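Local structure of octaprenyl Pyrophosphate Synthase (3TC1) at residues Gln197-Leu202 against Lys274-Tyr279; Lys162-Ile167 against Phe188-Gly193; Gln153-Ile158 against Lys224-Tyr229; Leu230-Lys235 against Glu261-Tyr266. The protein probably builds long-chain octaprenyl pyrophosphate by adding isopentenyl units to an allylic pyrophosphate, a magnesium-dependent reaction in this enzyme family. All blocks are in the same frame, centred on the assembly; numbering follows the deposited sequence.

Interaction 1: Gln197-Leu202 against Lys274-Tyr279; sequences QIIDDL and KTAQVY. With MG (magnesium ion), chain D.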
# COMPACT_ATOMS: atom_id res chain seq x y z
N GLN B 197 -6.64 -1.41 22.29
CA GLN B 197 -6.85 -0.07 21.74
C GLN B 197 -7.58 0.86 22.70
O GLN B 197 -7.38 2.07 22.66
CB GLN B 197 -7.60 -0.15 20.41
CG GLN B 197 -7.63 1.18 19.65
CD GLN B 197 -6.23 1.74 19.41
OE1 GLN B 197 -5.38 1.07 18.81
NE2 GLN B 197 -5.99 2.96 19.87
N ILE B 198 -8.45 0.31 23.54
CA ILE B 198 -9.17 1.14 24.50
C ILE B 198 -8.15 1.69 25.51
O ILE B 198 -8.16 2.88 25.83
CB ILE B 198 -10.27 0.34 25.23
CG1 ILE B 198 -11.39 -0.00 24.24
CG2 ILE B 198 -10.86 1.16 26.38
CD1 ILE B 198 -12.41 -1.00 24.79
N ILE B 199 -7.25 0.82 25.98
CA ILE B 199 -6.22 1.22 26.93
C ILE B 199 -5.26 2.21 26.26
O ILE B 199 -4.75 3.13 26.91
CB ILE B 199 -5.40 -0.00 27.44
CG1 ILE B 199 -6.30 -0.91 28.29
CG2 ILE B 199 -4.19 0.47 28.23
CD1 ILE B 199 -6.93 -0.22 29.49
N ASP B 200 -5.03 2.03 24.97
CA ASP B 200 -4.14 2.94 24.27
C ASP B 200 -4.79 4.32 24.20
O ASP B 200 -4.13 5.33 24.42
CB ASP B 200 -3.86 2.44 22.86
CG ASP B 200 -2.96 3.38 22.10
OD1 ASP B 200 -1.75 3.41 22.41
OD2 ASP B 200 -3.47 4.09 21.22
N ASP B 201 -6.09 4.35 23.92
CA ASP B 201 -6.80 5.63 23.86
C ASP B 201 -6.82 6.24 25.26
O ASP B 201 -6.75 7.46 25.42
CB ASP B 201 -8.23 5.43 23.37
CG ASP B 201 -8.31 5.10 21.88
OD1 ASP B 201 -7.25 5.14 21.21
OD2 ASP B 201 -9.42 4.83 21.38
N LEU B 202 -6.90 5.38 26.27
CA LEU B 202 -6.93 5.85 27.65
C LEU B 202 -5.58 6.49 28.01
O LEU B 202 -5.54 7.57 28.60
CB LEU B 202 -7.24 4.67 28.58
CG LEU B 202 -7.45 4.99 30.07
CD1 LEU B 202 -8.53 6.05 30.22
CD2 LEU B 202 -7.84 3.72 30.81
N LYS B 274 -13.04 0.05 32.84
CA LYS B 274 -13.95 -1.08 32.99
C LYS B 274 -14.43 -1.62 31.65
O LYS B 274 -14.66 -2.82 31.49
CB LYS B 274 -15.16 -0.67 33.84
CG LYS B 274 -14.83 -0.42 35.31
CD LYS B 274 -16.09 -0.14 36.11
CE LYS B 274 -15.77 0.11 37.58
NZ LYS B 274 -15.17 -1.09 38.23
N THR B 275 -14.58 -0.74 30.66
CA THR B 275 -15.02 -1.18 29.35
C THR B 275 -13.96 -2.12 28.77
O THR B 275 -14.28 -3.14 28.17
CB THR B 275 -15.25 0.02 28.40
OG1 THR B 275 -16.14 0.95 29.02
CG2 THR B 275 -15.84 -0.44 27.08
N ALA B 276 -12.69 -1.76 28.98
CA ALA B 276 -11.57 -2.57 28.50
C ALA B 276 -11.47 -3.89 29.25
O ALA B 276 -11.16 -4.92 28.66
CB ALA B 276 -10.26 -1.80 28.63
N GLN B 277 -11.72 -3.85 30.56
CA GLN B 277 -11.65 -5.06 31.39
C GLN B 277 -12.64 -6.12 30.92
O GLN B 277 -12.39 -7.32 31.06
CB GLN B 277 -11.90 -4.72 32.86
CG GLN B 277 -10.84 -3.80 33.46
CD GLN B 277 -11.07 -3.48 34.93
OE1 GLN B 277 -12.18 -3.12 35.33
NE2 GLN B 277 -10.02 -3.60 35.74
N VAL B 278 -13.77 -5.69 30.37
CA VAL B 278 -14.76 -6.64 29.86
C VAL B 278 -14.10 -7.46 28.77
O VAL B 278 -14.17 -8.69 28.76
CB VAL B 278 -16.00 -5.92 29.27
CG1 VAL B 278 -16.91 -6.93 28.59
CG2 VAL B 278 -16.76 -5.19 30.36
N TYR B 279 -13.43 -6.78 27.85
CA TYR B 279 -12.74 -7.46 26.76
C TYR B 279 -11.59 -8.31 27.26
O TYR B 279 -11.35 -9.40 26.76
CB TYR B 279 -12.23 -6.43 25.75
CG TYR B 279 -13.34 -5.79 24.96
CD1 TYR B 279 -14.10 -6.53 24.06
CD2 TYR B 279 -13.64 -4.44 25.12
CE1 TYR B 279 -15.13 -5.95 23.33
CE2 TYR B 279 -14.68 -3.84 24.40
CZ TYR B 279 -15.42 -4.61 23.51
OH TYR B 279 -16.44 -4.04 22.80
MG MG D . -2.94 6.22 20.79
O HOH W 1 -2.45 6.60 23.20
O HOH W 2 -0.68 5.90 20.62
O HOH W 3 -5.13 6.73 20.97
O HOH W 4 -2.73 8.49 20.18
O HOH W 5 -3.60 5.53 18.47

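Interaction 2: Lys162-Ile167 against Phe188-Gly193; sequences KTAHFI and FGLNFG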
# COMPACT_ATOMS: atom_id res chain seq x y z
N LYS B 162 -9.39 -0.86 12.39
CA LYS B 162 -8.00 -0.43 12.45
C LYS B 162 -7.08 -1.19 13.39
O LYS B 162 -5.87 -1.22 13.17
CB LYS B 162 -7.91 1.06 12.83
CG LYS B 162 -8.30 2.01 11.72
CD LYS B 162 -7.86 3.43 12.05
CE LYS B 162 -6.34 3.52 12.19
NZ LYS B 162 -5.89 4.88 12.59
N THR B 163 -7.63 -1.81 14.43
CA THR B 163 -6.79 -2.52 15.38
C THR B 163 -7.15 -3.95 15.75
O THR B 163 -6.33 -4.85 15.65
CB THR B 163 -6.68 -1.73 16.72
OG1 THR B 163 -6.13 -0.44 16.47
CG2 THR B 163 -5.78 -2.47 17.71
N ALA B 164 -8.38 -4.16 16.21
CA ALA B 164 -8.81 -5.47 16.67
C ALA B 164 -8.74 -6.63 15.68
O ALA B 164 -8.14 -7.66 15.98
CB ALA B 164 -10.21 -5.38 17.26
N HIS B 165 -9.37 -6.48 14.52
CA HIS B 165 -9.39 -7.54 13.52
C HIS B 165 -8.04 -8.01 13.01
O HIS B 165 -7.88 -9.18 12.66
CB HIS B 165 -10.28 -7.13 12.34
CG HIS B 165 -11.74 -7.18 12.66
ND1 HIS B 165 -12.39 -8.35 13.00
CD2 HIS B 165 -12.68 -6.21 12.70
CE1 HIS B 165 -13.66 -8.09 13.24
NE2 HIS B 165 -13.86 -6.80 13.07
N PHE B 166 -7.06 -7.12 12.95
CA PHE B 166 -5.73 -7.50 12.49
C PHE B 166 -5.08 -8.44 13.51
O PHE B 166 -4.48 -9.46 13.14
CB PHE B 166 -4.88 -6.25 12.26
CG PHE B 166 -3.48 -6.53 11.81
CD1 PHE B 166 -3.20 -7.59 10.96
CD2 PHE B 166 -2.44 -5.69 12.19
CE1 PHE B 166 -1.90 -7.83 10.50
CE2 PHE B 166 -1.14 -5.92 11.74
CZ PHE B 166 -0.87 -6.99 10.89
N ILE B 167 -5.19 -8.11 14.79
CA ILE B 167 -4.62 -8.98 15.83
C ILE B 167 -5.38 -10.31 15.79
O ILE B 167 -4.79 -11.39 15.88
CB ILE B 167 -4.72 -8.33 17.23
CG1 ILE B 167 -3.87 -7.06 17.26
CG2 ILE B 167 -4.24 -9.31 18.30
CD1 ILE B 167 -3.99 -6.25 18.55
N PHE B 188 -9.65 -14.89 21.12
CA PHE B 188 -8.73 -14.28 22.07
C PHE B 188 -8.12 -13.03 21.43
O PHE B 188 -8.00 -11.99 22.08
CB PHE B 188 -7.60 -15.24 22.44
CG PHE B 188 -6.51 -14.59 23.27
CD1 PHE B 188 -6.60 -14.54 24.66
CD2 PHE B 188 -5.41 -14.01 22.65
CE1 PHE B 188 -5.61 -13.91 25.42
CE2 PHE B 188 -4.41 -13.37 23.40
CZ PHE B 188 -4.52 -13.33 24.79
N GLY B 189 -7.74 -13.15 20.17
CA GLY B 189 -7.14 -12.03 19.47
C GLY B 189 -8.06 -10.82 19.32
O GLY B 189 -7.63 -9.69 19.53
N LEU B 190 -9.32 -11.05 18.96
CA LEU B 190 -10.27 -9.96 18.78
C LEU B 190 -10.52 -9.18 20.07
O LEU B 190 -10.48 -7.95 20.08
CB LEU B 190 -11.60 -10.50 18.25
CG LEU B 190 -12.67 -9.44 17.96
CD1 LEU B 190 -12.23 -8.60 16.76
CD2 LEU B 190 -14.01 -10.12 17.67
N ASN B 191 -10.78 -9.90 21.15
CA ASN B 191 -11.03 -9.24 22.42
C ASN B 191 -9.78 -8.57 22.99
O ASN B 191 -9.86 -7.49 23.55
CB ASN B 191 -11.63 -10.24 23.42
CG ASN B 191 -13.05 -10.64 23.04
OD1 ASN B 191 -13.28 -11.70 22.45
ND2 ASN B 191 -14.01 -9.79 23.38
N PHE B 192 -8.62 -9.21 22.83
CA PHE B 192 -7.38 -8.62 23.31
C PHE B 192 -7.14 -7.32 22.55
O PHE B 192 -6.70 -6.32 23.13
CB PHE B 192 -6.18 -9.55 23.07
CG PHE B 192 -4.85 -8.94 23.43
CD1 PHE B 192 -4.32 -9.09 24.71
CD2 PHE B 192 -4.15 -8.17 22.51
CE1 PHE B 192 -3.12 -8.48 25.07
CE2 PHE B 192 -2.95 -7.55 22.85
CZ PHE B 192 -2.43 -7.71 24.14
N GLY B 193 -7.43 -7.34 21.25
CA GLY B 193 -7.25 -6.17 20.41
C GLY B 193 -8.16 -5.03 20.80
O GLY B 193 -7.76 -3.86 20.76

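Interaction 3: Gln153-Ile158 against Lys224-Tyr229; sequences QKYWRI and KTTLPY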
# COMPACT_ATOMS: atom_id res chain seq x y z
N GLN B 153 -21.06 3.91 18.04
CA GLN B 153 -20.99 2.77 17.12
C GLN B 153 -19.95 2.98 16.02
O GLN B 153 -19.32 2.03 15.57
CB GLN B 153 -22.36 2.48 16.50
CG GLN B 153 -23.44 2.14 17.53
CD GLN B 153 -22.99 1.09 18.54
OE1 GLN B 153 -23.13 1.27 19.75
NE2 GLN B 153 -22.45 -0.02 18.04
N LYS B 154 -19.76 4.23 15.60
CA LYS B 154 -18.78 4.52 14.56
C LYS B 154 -17.39 4.31 15.12
O LYS B 154 -16.50 3.82 14.43
CB LYS B 154 -18.94 5.95 14.06
CG LYS B 154 -20.29 6.24 13.43
CD LYS B 154 -20.36 7.66 12.89
CE LYS B 154 -21.75 7.98 12.37
NZ LYS B 154 -21.85 9.40 11.92
N TYR B 155 -17.21 4.68 16.38
CA TYR B 155 -15.94 4.53 17.08
C TYR B 155 -15.57 3.06 17.17
O TYR B 155 -14.45 2.66 16.85
CB TYR B 155 -16.06 5.13 18.50
CG TYR B 155 -14.90 4.81 19.41
CD1 TYR B 155 -13.67 5.46 19.27
CD2 TYR B 155 -15.03 3.85 20.41
CE1 TYR B 155 -12.60 5.15 20.10
CE2 TYR B 155 -13.96 3.53 21.25
CZ TYR B 155 -12.75 4.19 21.09
OH TYR B 155 -11.70 3.86 21.91
N TRP B 156 -16.53 2.24 17.61
CA TRP B 156 -16.31 0.80 17.74
C TRP B 156 -15.95 0.15 16.41
O TRP B 156 -15.11 -0.74 16.35
CB TRP B 156 -17.55 0.13 18.33
CG TRP B 156 -17.79 0.49 19.77
CD1 TRP B 156 -18.97 0.93 20.32
CD2 TRP B 156 -16.85 0.42 20.84
NE1 TRP B 156 -18.80 1.14 21.67
CE2 TRP B 156 -17.52 0.83 22.01
CE3 TRP B 156 -15.50 0.04 20.92
CZ2 TRP B 156 -16.88 0.88 23.26
CZ3 TRP B 156 -14.87 0.08 22.16
CH2 TRP B 156 -15.56 0.50 23.31
N ARG B 157 -16.58 0.61 15.33
CA ARG B 157 -16.29 0.08 14.01
C ARG B 157 -14.86 0.40 13.62
O ARG B 157 -14.14 -0.44 13.06
CB ARG B 157 -17.26 0.66 12.98
CG ARG B 157 -17.05 0.13 11.57
CD ARG B 157 -18.14 0.57 10.62
NE ARG B 157 -17.93 0.02 9.29
CZ ARG B 157 -18.80 0.14 8.29
NH1 ARG B 157 -19.93 0.79 8.46
NH2 ARG B 157 -18.52 -0.40 7.10
N ILE B 158 -14.43 1.62 13.92
CA ILE B 158 -13.06 2.03 13.61
C ILE B 158 -12.05 1.22 14.41
O ILE B 158 -11.06 0.75 13.85
CB ILE B 158 -12.85 3.54 13.90
CG1 ILE B 158 -13.71 4.37 12.94
CG2 ILE B 158 -11.37 3.90 13.78
CD1 ILE B 158 -13.70 5.87 13.22
N LYS B 224 -9.81 12.93 16.69
CA LYS B 224 -10.32 11.61 17.06
C LYS B 224 -11.11 11.68 18.36
O LYS B 224 -10.54 12.00 19.40
CB LYS B 224 -9.16 10.63 17.25
CG LYS B 224 -8.34 10.36 15.99
CD LYS B 224 -7.19 9.42 16.30
CE LYS B 224 -6.31 9.22 15.08
NZ LYS B 224 -5.10 8.42 15.42
N THR B 225 -12.41 11.41 18.30
CA THR B 225 -13.24 11.43 19.50
C THR B 225 -13.22 10.01 20.08
O THR B 225 -14.09 9.19 19.77
CB THR B 225 -14.69 11.84 19.20
OG1 THR B 225 -14.70 13.07 18.46
CG2 THR B 225 -15.45 12.06 20.50
N THR B 226 -12.22 9.73 20.91
CA THR B 226 -12.05 8.42 21.52
C THR B 226 -13.04 8.13 22.64
O THR B 226 -13.78 9.02 23.07
CB THR B 226 -10.60 8.26 22.05
OG1 THR B 226 -10.32 9.28 23.01
CG2 THR B 226 -9.61 8.40 20.89
N LEU B 227 -13.05 6.89 23.12
CA LEU B 227 -14.00 6.49 24.17
C LEU B 227 -14.11 7.46 25.36
O LEU B 227 -15.21 7.80 25.76
CB LEU B 227 -13.66 5.08 24.68
CG LEU B 227 -14.75 4.44 25.56
CD1 LEU B 227 -16.09 4.49 24.84
CD2 LEU B 227 -14.37 2.99 25.88
N PRO B 228 -12.98 7.90 25.93
CA PRO B 228 -13.08 8.83 27.06
C PRO B 228 -13.96 10.04 26.73
O PRO B 228 -14.79 10.46 27.53
CB PRO B 228 -11.63 9.23 27.31
CG PRO B 228 -10.87 8.00 26.92
CD PRO B 228 -11.57 7.58 25.65
N TYR B 229 -13.76 10.61 25.54
CA TYR B 229 -14.52 11.78 25.10
C TYR B 229 -15.98 11.44 24.84
O TYR B 229 -16.87 12.25 25.11
CB TYR B 229 -13.87 12.37 23.84
CG TYR B 229 -12.51 12.97 24.13
CD1 TYR B 229 -12.39 14.29 24.59
CD2 TYR B 229 -11.35 12.22 23.98
CE1 TYR B 229 -11.15 14.84 24.90
CE2 TYR B 229 -10.10 12.76 24.30
CZ TYR B 229 -10.01 14.06 24.75
OH TYR B 229 -8.77 14.60 25.04

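Interaction 4: Leu230-Lys235 against Glu261-Tyr266; sequences LLLYEK and EKFKQY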
# COMPACT_ATOMS: atom_id res chain seq x y z
N LEU B 230 -16.23 10.24 24.32
CA LEU B 230 -17.59 9.79 24.05
C LEU B 230 -18.35 9.62 25.37
O LEU B 230 -19.47 10.10 25.51
CB LEU B 230 -17.55 8.47 23.28
CG LEU B 230 -17.05 8.62 21.84
CD1 LEU B 230 -16.57 7.29 21.29
CD2 LEU B 230 -18.18 9.22 21.00
N LEU B 231 -17.73 8.93 26.32
CA LEU B 231 -18.36 8.70 27.62
C LEU B 231 -18.56 10.02 28.37
O LEU B 231 -19.58 10.22 29.03
CB LEU B 231 -17.51 7.73 28.46
CG LEU B 231 -17.39 6.31 27.90
CD1 LEU B 231 -16.48 5.48 28.80
CD2 LEU B 231 -18.77 5.67 27.81
N LEU B 232 -17.58 10.92 28.26
CA LEU B 232 -17.68 12.22 28.92
C LEU B 232 -18.84 13.02 28.34
O LEU B 232 -19.67 13.56 29.06
CB LEU B 232 -16.39 13.03 28.74
CG LEU B 232 -16.45 14.45 29.33
CD1 LEU B 232 -16.65 14.36 30.85
CD2 LEU B 232 -15.17 15.21 29.01
N TYR B 233 -18.90 13.08 27.01
CA TYR B 233 -19.94 13.82 26.30
C TYR B 233 -21.36 13.42 26.74
O TYR B 233 -22.25 14.26 26.83
CB TYR B 233 -19.82 13.60 24.79
CG TYR B 233 -20.83 14.38 24.00
CD1 TYR B 233 -20.68 15.75 23.79
CD2 TYR B 233 -21.97 13.76 23.48
CE1 TYR B 233 -21.64 16.48 23.10
CE2 TYR B 233 -22.93 14.48 22.79
CZ TYR B 233 -22.76 15.84 22.60
OH TYR B 233 -23.69 16.56 21.90
N GLU B 234 -21.55 12.13 26.99
CA GLU B 234 -22.85 11.60 27.42
C GLU B 234 -23.26 12.05 28.83
O GLU B 234 -24.43 11.95 29.19
CB GLU B 234 -22.82 10.07 27.36
CG GLU B 234 -22.93 9.50 25.95
CD GLU B 234 -22.39 8.09 25.85
OE1 GLU B 234 -22.56 7.30 26.80
OE2 GLU B 234 -21.80 7.75 24.79
N LYS B 235 -22.30 12.55 29.61
CA LYS B 235 -22.57 13.00 30.98
C LYS B 235 -22.56 14.52 31.16
O LYS B 235 -23.10 15.03 32.14
CB LYS B 235 -21.53 12.42 31.95
CG LYS B 235 -21.38 10.91 31.94
CD LYS B 235 -22.41 10.24 32.83
CE LYS B 235 -22.15 8.74 32.90
NZ LYS B 235 -20.78 8.44 33.40
N GLU B 261 -10.10 17.70 34.25
CA GLU B 261 -11.01 17.96 35.36
C GLU B 261 -12.37 17.33 35.08
O GLU B 261 -13.00 16.78 35.97
CB GLU B 261 -11.20 19.46 35.59
CG GLU B 261 -9.92 20.20 35.91
CD GLU B 261 -10.18 21.65 36.28
OE1 GLU B 261 -11.16 22.23 35.78
OE2 GLU B 261 -9.38 22.21 37.06
N LYS B 262 -12.81 17.42 33.82
CA LYS B 262 -14.10 16.87 33.44
C LYS B 262 -14.11 15.34 33.49
O LYS B 262 -15.11 14.75 33.89
CB LYS B 262 -14.50 17.37 32.05
CG LYS B 262 -14.91 18.85 32.04
CD LYS B 262 -16.14 19.08 32.92
CE LYS B 262 -16.26 20.54 33.35
NZ LYS B 262 -17.39 20.76 34.29
N PHE B 263 -13.01 14.70 33.09
CA PHE B 263 -12.93 13.24 33.16
C PHE B 263 -13.05 12.83 34.63
O PHE B 263 -13.74 11.87 34.96
CB PHE B 263 -11.60 12.72 32.60
CG PHE B 263 -11.47 12.81 31.10
CD1 PHE B 263 -12.59 12.66 30.27
CD2 PHE B 263 -10.22 12.99 30.51
CE1 PHE B 263 -12.45 12.68 28.88
CE2 PHE B 263 -10.08 13.01 29.11
CZ PHE B 263 -11.20 12.86 28.30
N LYS B 264 -12.35 13.54 35.50
CA LYS B 264 -12.39 13.25 36.94
C LYS B 264 -13.79 13.48 37.48
O LYS B 264 -14.33 12.64 38.22
CB LYS B 264 -11.41 14.16 37.70
CG LYS B 264 -9.94 13.80 37.52
CD LYS B 264 -9.07 14.79 38.30
CE LYS B 264 -7.58 14.55 38.08
NZ LYS B 264 -7.12 13.26 38.67
N GLN B 265 -14.38 14.61 37.11
CA GLN B 265 -15.72 14.96 37.56
C GLN B 265 -16.76 13.87 37.33
O GLN B 265 -17.63 13.64 38.16
CB GLN B 265 -16.18 16.25 36.87
CG GLN B 265 -17.59 16.68 37.25
CD GLN B 265 -17.98 18.00 36.61
OE1 GLN B 265 -17.20 18.60 35.88
NE2 GLN B 265 -19.19 18.46 36.89
N TYR B 266 -16.66 13.19 36.19
CA TYR B 266 -17.63 12.16 35.88
C TYR B 266 -17.07 10.74 35.91
O TYR B 266 -17.67 9.81 35.37
CB TYR B 266 -18.28 12.47 34.52
CG TYR B 266 -19.11 13.74 34.55
CD1 TYR B 266 -20.37 13.76 35.16
CD2 TYR B 266 -18.64 14.92 33.98
CE1 TYR B 266 -21.13 14.93 35.21
CE2 TYR B 266 -19.40 16.10 34.02
CZ TYR B 266 -20.64 16.10 34.63
OH TYR B 266 -21.39 17.25 34.68

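Interaction 1: Gln197-Leu202 against Lys274-Tyr279
The helical segments 197-202 and 274-279 run nearly antiparallel, at 158° between their directions, with their axes 9.3 Å apart and I198 facing A276. A276 offers only its methyl group, and this lets the two branched isoleucines come down on it from the other helix: I198 through CG2 and I199 through the end of its CG1 branch, with CD1 3.8 Å from A276 CB. The I198 CG1 branch lies beside the backbone N (chi1 -69°) and is then extended. It carries CD1 to Y279, whose CE2 is 3.7 Å away, the two side chains crossing at about a right angle, while T275 CG2 touches the same CD1 more loosely. No polar bond joins the segments, so hydrocarbon carries the whole interface. The acidic side chains leave the other side of helix 197-202. D200, its CG anti to the backbone N, binds magnesium through OD2 at 2.2 Å, and five waters complete an octahedron. D201 stays in the second shell: its OD1 accepts a bond from the metal-bound water 3 and another from Q197 NE2, at 2.9 Å and from above the carboxylate plane, which helps fix the carboxylate. Segment 197-202 holds the first two aspartates of the second DDxxD motif, one of the two through which enzymes of this family hold magnesium and, probably here too, the substrate diphosphate.

Interaction 2: Lys162-Ile167 against Phe188-Gly193
Backbone meets backbone where A164 lies against G193: their CA atoms are only 4.1 Å apart, and the axes of segments 162-167 and 188-193 approach to 7.3 Å. G193 permits this because it has no CB; the place of such an atom would be only 2.8 Å from A164 CA. One turn earlier G189 presents bare backbone to I167, whose CG2, anti to the backbone N, rests 3.6 Å from G189 O. The CG1 branch of I167 extends the other way along the helix, bringing CD1 against G193 CA. The two helices are consecutive, 152-177 and 182-205, and form an antiparallel hairpin at 156° in the all-alpha isoprenoid synthase fold, with small residues along their seam. A wider pi-type turn at 162-164 loosens the first helix here, near T163, whose OG1 is hydrogen-bonded to Q197 OE1. The partly exposed margin is looser and relies on longer side chains. L190, its CG anti to the backbone N (chi1 -178°), lays CD1 over one face of the H165 imidazole, a CH-pi contact 4.1 Å from the ring centroid. The same methyl touches A164 CB, while H165 ND1 hydrogen-bonds to E168, which helps set the turn of the ring.

Interaction 3: Gln153-Ile158 against Lys224-Tyr229
Behind the second aspartate-rich motif of the polyprenyl synthetase fold, the start of helix 152-177 packs on the loop that leads into helix 227-233. The T226 side chain is about 7 Å from the bound magnesium, so this contact belongs to the surroundings of the metal site. Y155 carries it. With CG anti to the backbone N (chi1 169°), its ring reaches across to the backbone of the loop, where the amide N of L227 sits over one face, 3.4 Å from Y155 CZ. T226 CA lies obliquely beside Y155 CE1 at 3.6 Å. Flat and broad, a tyrosine ring can lie against the main chain of this loop, and its hydroxyl hydrogen-bonds to D201, the second-shell acid beside the magnesium, thereby linking the loop's packing to the metal site. The loop keeps a compact shape: T225 is the centre of an inverse gamma turn, closed by a weak bond from T226 N to K224 O. T226 then holds the N-cap position, but without a capping bond from its side chain. P228 suits the first turn of the helix that follows, where its missing N-H costs no helical hydrogen bond. L227 crosses Y155 at about a right angle, setting CB 3.8 Å from Y155 CE2, and its branched end continues to the neighbouring indole. W156 takes Y155 CD2 over one face, 3.8 Å above its plane, and with its six-membered ring tip, atom CH2, it meets L227 CD2 at 3.8 Å.

Interaction 4: Leu230-Lys235 against Glu261-Tyr266
A partly buried apolar contact joins the C-terminal part of helix 227-233 to the last turn of helix 253-265, and its centre lies about 25 Å from the centre of the chain. L232 is its inner anchor. With CG anti to the backbone N (chi1 177°) and CB directed toward the other helix, its branches cross their partners at about right angles: CD2 touches F263 CE1 at 3.7 Å and also K262 CB, while CD1 rests 3.4 Å from the backbone K262 O and 3.8 Å from Y266 CD2. A forked leucine can fill such a three-sided setting. In the all-alpha isoprenoid synthase fold these short helices follow the one that bears the second aspartate-rich motif, and the edge-to-face pair of F263 and Y229 joins them again, one turn earlier on helix 227-233. Farther out, Y266 is the first residue to leave the helical backbone, and its ring is sandwiched between two aliphatic chains. K235 CB covers one face in a CH-pi contact, 4.0 Å from the centroid, and Q265 CG the opposite one. Both lysines lend aliphatic carbon. K235, bent at chi2 and chi4, keeps NZ 3.9 Å from Y266 O and forms a salt bridge with E271. The end of K262 leads away, and its NZ donates to Q265 OE1 at 2.7 Å, on a lone pair in the carbonyl plane, while also forming a salt bridge with D240.

Overall arrangement
From the N terminus, helix 152-177 supplies first segment 153-158 and then 162-167. Interaction 2 closes first, when the next helix returns with 188-193, and its short hairpin lies wholly within the longer loop that interaction 3 completes at 224-229. Before that happens, 197-202 has opened interaction 1, so interactions 1 and 3 cross; D201 to Y155 and Q197 to T163 bond helix 182-205 to helix 152-177 on the way. Interaction 4 follows interaction 3 directly along helix 227-233 and falls inside the span of interaction 1, which ends at 274-279. Together they tie the metal-bearing helix 182-205 to its hairpin partner 152-177, and this pair to the short helices and helix 268-286.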